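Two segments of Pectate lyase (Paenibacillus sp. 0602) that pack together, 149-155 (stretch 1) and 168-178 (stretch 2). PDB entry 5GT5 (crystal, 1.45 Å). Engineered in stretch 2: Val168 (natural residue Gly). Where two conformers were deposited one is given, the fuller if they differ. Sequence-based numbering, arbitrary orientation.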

# COMPACT_ATOMS: atom_id res chain seq x y z
N ASN A 149 -1.56 -31.80 1.00
CA ASN A 149 -0.19 -31.27 0.97
C ASN A 149 -0.11 -29.75 1.07
O ASN A 149 0.86 -29.20 1.63
N ASP A 150 -1.09 -29.07 0.49
CA ASP A 150 -1.15 -27.60 0.52
C ASP A 150 0.08 -26.97 -0.12
O ASP A 150 0.56 -25.94 0.35
N TRP A 151 0.62 -27.59 -1.17
CA TRP A 151 1.74 -27.01 -1.90
C TRP A 151 1.27 -26.08 -3.01
O TRP A 151 0.54 -26.53 -3.91
N ASP A 152 1.66 -24.81 -2.96
CA ASP A 152 1.31 -23.81 -3.96
C ASP A 152 2.59 -23.15 -4.40
O ASP A 152 3.50 -22.99 -3.58
N TYR A 153 2.74 -22.75 -5.66
CA TYR A 153 4.01 -22.13 -6.04
C TYR A 153 4.23 -20.79 -5.33
O TYR A 153 5.30 -20.54 -4.81
N ILE A 154 3.24 -19.91 -5.36
CA ILE A 154 3.37 -18.60 -4.70
C ILE A 154 2.07 -18.31 -3.98
O ILE A 154 0.98 -18.43 -4.57
N THR A 155 2.17 -17.94 -2.70
CA THR A 155 1.03 -17.47 -1.90
C THR A 155 1.39 -16.11 -1.40
O THR A 155 2.50 -15.89 -0.88
N VAL A 168 6.81 -18.59 -15.58
CA VAL A 168 6.17 -19.81 -16.08
C VAL A 168 5.89 -20.75 -14.93
O VAL A 168 6.76 -20.95 -14.07
N PHE A 169 4.68 -21.31 -14.90
CA PHE A 169 4.25 -22.22 -13.84
C PHE A 169 3.77 -23.50 -14.47
O PHE A 169 3.02 -23.47 -15.44
N ASN A 170 4.22 -24.62 -13.90
CA ASN A 170 3.84 -25.96 -14.35
C ASN A 170 2.81 -26.54 -13.38
O ASN A 170 2.16 -25.78 -12.67
N LYS A 171 2.70 -27.85 -13.26
CA LYS A 171 1.70 -28.43 -12.37
C LYS A 171 2.03 -28.15 -10.91
O LYS A 171 3.20 -28.18 -10.50
N ALA A 172 1.00 -27.89 -10.12
CA ALA A 172 1.14 -27.82 -8.68
C ALA A 172 0.06 -28.66 -8.03
O ALA A 172 -1.06 -28.77 -8.53
N TYR A 173 0.40 -29.21 -6.87
CA TYR A 173 -0.54 -29.98 -6.08
C TYR A 173 -1.80 -29.16 -5.81
O TYR A 173 -2.91 -29.66 -6.01
N ASP A 174 -1.62 -27.93 -5.33
CA ASP A 174 -2.74 -27.04 -5.07
C ASP A 174 -2.68 -25.86 -6.05
O ASP A 174 -2.77 -26.06 -7.25
N GLY A 175 -2.49 -24.65 -5.56
CA GLY A 175 -2.59 -23.49 -6.43
C GLY A 175 -1.30 -23.03 -7.08
O GLY A 175 -0.18 -23.39 -6.68
N LEU A 176 -1.46 -22.19 -8.09
CA LEU A 176 -0.32 -21.64 -8.81
C LEU A 176 0.10 -20.33 -8.16
O LEU A 176 1.21 -20.25 -7.63
N VAL A 177 -0.74 -19.30 -8.22
CA VAL A 177 -0.46 -18.08 -7.46
C VAL A 177 -1.76 -17.71 -6.76
O VAL A 177 -2.78 -17.46 -7.42
N ASP A 178 -1.75 -17.74 -5.43
CA ASP A 178 -2.91 -17.45 -4.59
C ASP A 178 -2.66 -16.17 -3.84
O ASP A 178 -1.51 -15.83 -3.50

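Packing of stretch 1 (149-155) against stretch 2 (168-178) in the pectate lyase, with 761 Å² buried between them. A short, well-directed hydrogen bond involves Asp152 (chi1 m), whose CB points sideways while its carboxylate swings in: Gly175 N donates to Asp152 OD1 at 2.8 Å, with an N-H...O angle of 161°. Gly175 lacks a side chain, and a CB here would come within 2.5 Å of Asp178 OD2. Around this bond the carboxylates crowd together, with Asp152 OD1 3.1 Å from Asp174 OD2 and 3.4 Å from Asp178 OD2; these are pairs of acceptors, not hydrogen bonds. Water 2 bridges the two side chains of Asp152 and Asp174, its oxygen 2.7 Å from Asp152 OD2 and 2.6 Å from Asp174 OD2; both are acceptors for it, though more acceptors lie in reach than it has protons once atoms elsewhere in the structure are counted. Asp174 (chi1 t) points toward stretch 1, and Asp178 (m) shares its face of the sheet with Thr155 (m).

The backbone holds the register. Asp174 N donates to Trp151 O (2.9 Å), Tyr153 N to Gly175 O (3.2 Å), Ile154 N to Leu176 O (3.1 Å) and Asp178 N to Ile154 O (2.9 Å), the last two within the short parallel pairing of Ile154-Thr155 with Val177-Asp178.

At the other end, Tyr173 (chi1 t) reaches toward stretch 1 and its OH accepts from Asn149 N at 3.2 Å. Asn149 (m) points back and lays its CB over the ring face, 3.4 Å from the centroid of the Tyr173 ring. Water 1 lies 2.5 Å from Tyr173 OH and donates a weak bond to Asn149 OD1 (3.4 Å). Trp151 (m), directed sideways, meets the base of the same tyrosine, CE3 to Tyr173 CB at 3.8 Å; the two rings lie oblique, their planes at 58°.

Tyr153 (m) gives up the most surface, 122 Å². It points toward stretch 2, and its OH makes a short but weak hydrogen bond to Lys171 O (2.6 Å), while Lys171 itself points away. Tyr153 CE2 lies 3.7 Å from Ala172 CB, and Tyr153 CD2 lies 3.9 Å from both Leu176 CD2 and Phe169 CD2. Leu176 (chi1 m, chi2 t) starts away from stretch 1, but its end returns to the edge of the tyrosine ring. Phe169 (m) likewise leaves its backbone sideways and then closes in, its ring edge also meeting Ile154 CD1, 3.9 Å from Phe169 CE2. Ile154 (chi1 m, chi2 t) shares its sheet face with Val177 (t), Ile154 CB lying 4.2 Å from Val177 CG1. The engineered Val168 (t) stays out of reach of stretch 1.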

# COMPACT_ATOMS: atom_id res chain seq x y z
CB ASN A 149 0.54 -31.71 -0.29
CG ASN A 149 0.79 -33.20 -0.33
OD1 ASN A 149 0.11 -33.98 0.37
ND2 ASN A 149 1.76 -33.61 -1.15
CB ASP A 150 -1.36 -27.07 1.95
CG ASP A 150 -2.65 -27.53 2.58
OD1 ASP A 150 -3.64 -27.84 1.87
OD2 ASP A 150 -2.70 -27.59 3.83
CB TRP A 151 2.58 -28.10 -2.56
CG TRP A 151 3.20 -29.17 -1.70
CD1 TRP A 151 3.47 -29.14 -0.34
CD2 TRP A 151 3.66 -30.44 -2.18
NE1 TRP A 151 4.08 -30.33 0.04
CE2 TRP A 151 4.19 -31.13 -1.06
CE3 TRP A 151 3.67 -31.05 -3.43
CZ2 TRP A 151 4.75 -32.41 -1.18
CZ3 TRP A 151 4.21 -32.32 -3.55
CH2 TRP A 151 4.72 -33.00 -2.42
CB ASP A 152 0.40 -22.73 -3.34
CG ASP A 152 -0.67 -23.33 -2.45
OD1 ASP A 152 -1.70 -23.75 -2.98
OD2 ASP A 152 -0.48 -23.37 -1.21
CB TYR A 153 4.12 -21.94 -7.54
CG TYR A 153 4.42 -23.19 -8.29
CD1 TYR A 153 5.64 -23.86 -8.08
CD2 TYR A 153 3.55 -23.68 -9.25
CE1 TYR A 153 5.93 -25.01 -8.80
CE2 TYR A 153 3.85 -24.83 -9.97
CZ TYR A 153 5.04 -25.47 -9.74
OH TYR A 153 5.31 -26.62 -10.45
CB ILE A 154 3.65 -17.46 -5.69
CG1 ILE A 154 4.96 -17.73 -6.44
CG2 ILE A 154 3.72 -16.12 -4.96
CD1 ILE A 154 5.27 -16.69 -7.53
CB THR A 155 0.74 -18.39 -0.72
OG1 THR A 155 0.47 -19.72 -1.23
CG2 THR A 155 -0.50 -17.97 0.02
CB VAL A 168 7.06 -20.49 -17.10
CG1 VAL A 168 6.47 -21.85 -17.55
CG2 VAL A 168 7.13 -19.60 -18.23
CB PHE A 169 3.12 -21.58 -13.02
CG PHE A 169 3.50 -20.28 -12.38
CD1 PHE A 169 3.45 -19.08 -13.09
CD2 PHE A 169 3.94 -20.26 -11.06
CE1 PHE A 169 3.78 -17.88 -12.49
CE2 PHE A 169 4.29 -19.06 -10.45
CZ PHE A 169 4.21 -17.87 -11.16
CB ASN A 170 5.10 -26.82 -14.47
CG ASN A 170 6.02 -26.36 -15.57
OD1 ASN A 170 5.88 -26.78 -16.73
ND2 ASN A 170 6.99 -25.50 -15.23
CB LYS A 171 1.65 -29.96 -12.56
CG LYS A 171 1.01 -30.42 -13.86
CD LYS A 171 -0.43 -30.76 -13.66
CE LYS A 171 -0.61 -32.08 -12.85
NZ LYS A 171 -2.08 -32.11 -12.59
CB ALA A 172 1.03 -26.35 -8.18
CB TYR A 173 0.14 -30.44 -4.79
CG TYR A 173 -0.70 -31.29 -3.86
CD1 TYR A 173 -1.64 -30.70 -3.03
CD2 TYR A 173 -0.55 -32.68 -3.82
CE1 TYR A 173 -2.42 -31.45 -2.16
CE2 TYR A 173 -1.31 -33.44 -2.91
CZ TYR A 173 -2.26 -32.82 -2.11
OH TYR A 173 -3.01 -33.54 -1.22
CB ASP A 174 -2.70 -26.62 -3.58
CG ASP A 174 -3.97 -26.00 -3.06
OD1 ASP A 174 -4.99 -25.95 -3.76
OD2 ASP A 174 -3.95 -25.60 -1.86
CB LEU A 176 -0.67 -21.44 -10.27
CG LEU A 176 -1.11 -22.71 -10.99
CD1 LEU A 176 -1.49 -22.39 -12.46
CD2 LEU A 176 -0.02 -23.77 -10.92
CB VAL A 177 0.02 -16.87 -8.31
CG1 VAL A 177 0.30 -15.68 -7.40
CG2 VAL A 177 1.28 -17.24 -9.13
CB ASP A 178 -3.13 -18.56 -3.60
CG ASP A 178 -3.55 -19.87 -4.26
OD1 ASP A 178 -4.00 -19.87 -5.42
OD2 ASP A 178 -3.43 -20.93 -3.59
O HOH W 1 -2.38 -35.96 -0.83
O HOH W 2 -2.55 -24.50 0.05